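Local coordinates for protein carbonic anhydrase (PDB 1DDZ) that probably catalyses the reversible hydration of carbon dioxide to hydrogencarbonate, as a zinc-dependent beta-class carbonic anhydrase, at residues A[113-118]-A[400-405]. Sequence-based numbering, arbitrary orientation.
Sequences LQYAVQ and GLIDNW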
loop_
_atom_site.group_PDB
_atom_site.type_symbol
_atom_site.label_atom_id
_atom_site.label_comp_id
_atom_site.label_asym_id
_atom_site.label_seq_id
_atom_site.Cartn_x
_atom_site.Cartn_y
_atom_site.Cartn_z
ATOM N N LEU A 113 9.213 -7.504 -7.226
ATOM C CA LEU A 113 10.094 -6.930 -8.255
ATOM C C LEU A 113 11.562 -6.850 -7.763
ATOM O O LEU A 113 12.472 -7.304 -8.442
ATOM C CB LEU A 113 9.634 -5.500 -8.593
ATOM C CG LEU A 113 9.676 -4.943 -10.026
ATOM C CD1 LEU A 113 9.862 -3.401 -9.980
ATOM C CD2 LEU A 113 10.724 -5.600 -10.873
ATOM N N GLN A 114 11.772 -6.219 -6.608
ATOM C CA GLN A 114 13.093 -6.069 -6.063
ATOM C C GLN A 114 13.741 -7.421 -5.766
ATOM O O GLN A 114 14.925 -7.610 -6.029
ATOM C CB GLN A 114 13.082 -5.179 -4.832
ATOM C CG GLN A 114 14.507 -4.822 -4.401
ATOM C CD GLN A 114 14.560 -3.711 -3.390
ATOM O OE1 GLN A 114 13.917 -3.774 -2.350
ATOM N NE2 GLN A 114 15.341 -2.683 -3.683
ATOM N N TYR A 115 12.964 -8.367 -5.252
ATOM C CA TYR A 115 13.495 -9.696 -4.964
ATOM C C TYR A 115 13.944 -10.323 -6.292
ATOM O O TYR A 115 15.082 -10.773 -6.416
ATOM C CB TYR A 115 12.429 -10.572 -4.292
ATOM C CG TYR A 115 12.948 -11.904 -3.813
ATOM C CD1 TYR A 115 13.604 -12.015 -2.584
ATOM C CD2 TYR A 115 12.773 -13.056 -4.576
ATOM C CE1 TYR A 115 14.074 -13.248 -2.119
ATOM C CE2 TYR A 115 13.236 -14.298 -4.129
ATOM C CZ TYR A 115 13.889 -14.390 -2.894
ATOM O OH TYR A 115 14.353 -15.610 -2.434
ATOM N N ALA A 116 13.068 -10.303 -7.293
ATOM C CA ALA A 116 13.374 -10.855 -8.612
ATOM C C ALA A 116 14.612 -10.206 -9.239
ATOM O O ALA A 116 15.489 -10.895 -9.765
ATOM C CB ALA A 116 12.165 -10.687 -9.556
ATOM N N VAL A 117 14.700 -8.882 -9.162
ATOM C CA VAL A 117 15.824 -8.151 -9.752
ATOM C C VAL A 117 17.139 -8.181 -8.959
ATOM O O VAL A 117 18.196 -8.441 -9.529
ATOM C CB VAL A 117 15.414 -6.681 -10.066
ATOM C CG1 VAL A 117 16.608 -5.886 -10.611
ATOM C CG2 VAL A 117 14.239 -6.669 -11.077
ATOM N N GLN A 118 17.085 -7.891 -7.667
ATOM C CA GLN A 118 18.292 -7.882 -6.849
ATOM C C GLN A 118 18.667 -9.244 -6.278
ATOM O O GLN A 118 19.834 -9.594 -6.259
ATOM C CB GLN A 118 18.193 -6.870 -5.701
ATOM C CG GLN A 118 18.653 -5.439 -6.009
ATOM C CD GLN A 118 17.473 -4.512 -6.253
ATOM O OE1 GLN A 118 16.438 -4.948 -6.752
ATOM N NE2 GLN A 118 17.593 -3.254 -5.853
ATOM N N GLY A 400 15.345 -1.447 0.391
ATOM C CA GLY A 400 14.178 -0.677 0.782
ATOM C C GLY A 400 12.800 -1.266 0.619
ATOM O O GLY A 400 11.929 -1.025 1.452
ATOM N N LEU A 401 12.570 -2.037 -0.430
ATOM C CA LEU A 401 11.238 -2.582 -0.605
ATOM C C LEU A 401 11.087 -4.020 -0.139
ATOM O O LEU A 401 10.210 -4.321 0.668
ATOM C CB LEU A 401 10.772 -2.375 -2.054
ATOM C CG LEU A 401 10.912 -0.865 -2.308
ATOM C CD1 LEU A 401 11.651 -0.578 -3.573
ATOM C CD2 LEU A 401 9.601 -0.153 -2.255
ATOM N N ILE A 402 11.974 -4.898 -0.591
ATOM C CA ILE A 402 11.874 -6.290 -0.220
ATOM C C ILE A 402 12.188 -6.534 1.250
ATOM O O ILE A 402 11.433 -7.227 1.929
ATOM C CB ILE A 402 12.735 -7.189 -1.137
ATOM C CG1 ILE A 402 12.561 -8.651 -0.748
ATOM C CG2 ILE A 402 14.207 -6.800 -1.084
ATOM C CD1 ILE A 402 11.198 -9.170 -0.936
ATOM N N ASP A 403 13.192 -5.855 1.792
ATOM C CA ASP A 403 13.544 -6.111 3.183
ATOM C C ASP A 403 12.626 -5.532 4.250
ATOM O O ASP A 403 12.571 -6.050 5.360
ATOM C CB ASP A 403 15.035 -5.875 3.425
ATOM C CG ASP A 403 15.912 -6.743 2.496
ATOM O OD1 ASP A 403 15.645 -7.959 2.340
ATOM O OD2 ASP A 403 16.849 -6.209 1.874
ATOM N N ASN A 404 11.843 -4.506 3.907
ATOM C CA ASN A 404 10.861 -3.974 4.864
ATOM C C ASN A 404 9.614 -4.864 4.822
ATOM O O ASN A 404 8.991 -5.167 5.843
ATOM C CB ASN A 404 10.573 -2.503 4.601
ATOM C CG ASN A 404 11.725 -1.638 5.026
ATOM O OD1 ASN A 404 12.249 -1.800 6.126
ATOM N ND2 ASN A 404 12.210 -0.784 4.120
ATOM N N TRP A 405 9.286 -5.341 3.632
ATOM C CA TRP A 405 8.194 -6.302 3.462
ATOM C C TRP A 405 8.493 -7.586 4.336
ATOM O O TRP A 405 7.639 -8.046 5.096
ATOM C CB TRP A 405 8.108 -6.665 1.973
ATOM C CG TRP A 405 7.234 -7.837 1.611
ATOM C CD1 TRP A 405 7.639 -9.125 1.421
ATOM C CD2 TRP A 405 5.823 -7.815 1.334
ATOM N NE1 TRP A 405 6.568 -9.907 1.045
ATOM C CE2 TRP A 405 5.446 -9.129 0.981
ATOM C CE3 TRP A 405 4.847 -6.819 1.343
ATOM C CZ2 TRP A 405 4.139 -9.464 0.637
ATOM C CZ3 TRP A 405 3.547 -7.158 0.999
ATOM C CH2 TRP A 405 3.207 -8.465 0.652
#
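Gln-114 and Ile-402 make the nearest backbone approach, CA to CA 6.0 Å, where helix 107-119 of the first carbonic anhydrase half meets segment 400-405 of the second. The Gln-114 side chain reaches across with CG anti to the backbone N (chi1 -170°) and the chain extended beyond it. Its OE1 accepts two backbone N-H groups. Ile-402 N lies 2.9 Å from Gln-114 OE1, in the carbonyl plane, and the bond is nearly straight at 170°. Leu-401 N is also 2.9 Å from Gln-114 OE1, but this bond is more bent (140°) and the donor is tilted from that plane. The amide oxygen thus satisfies two backbone N-H groups of buried residues. Ile-402 CG2 packs against the same amide, 3.3 Å from Gln-114 OE1. The other branch of Ile-402 goes to Tyr-115: CD1 lies 3.8 Å from Tyr-115 CB, and CG1 sits at the ring edge, near its plane. The Tyr-115 side chain comes within about 4 Å of that of Asp-330, a ligand of the second zinc ion. The contact therefore joins the two halves beside that site. Ile-196 of helix 195-202 packs on Gln-114 and Leu-401, while strand 69-74 meets helix 107-119 through Leu-70.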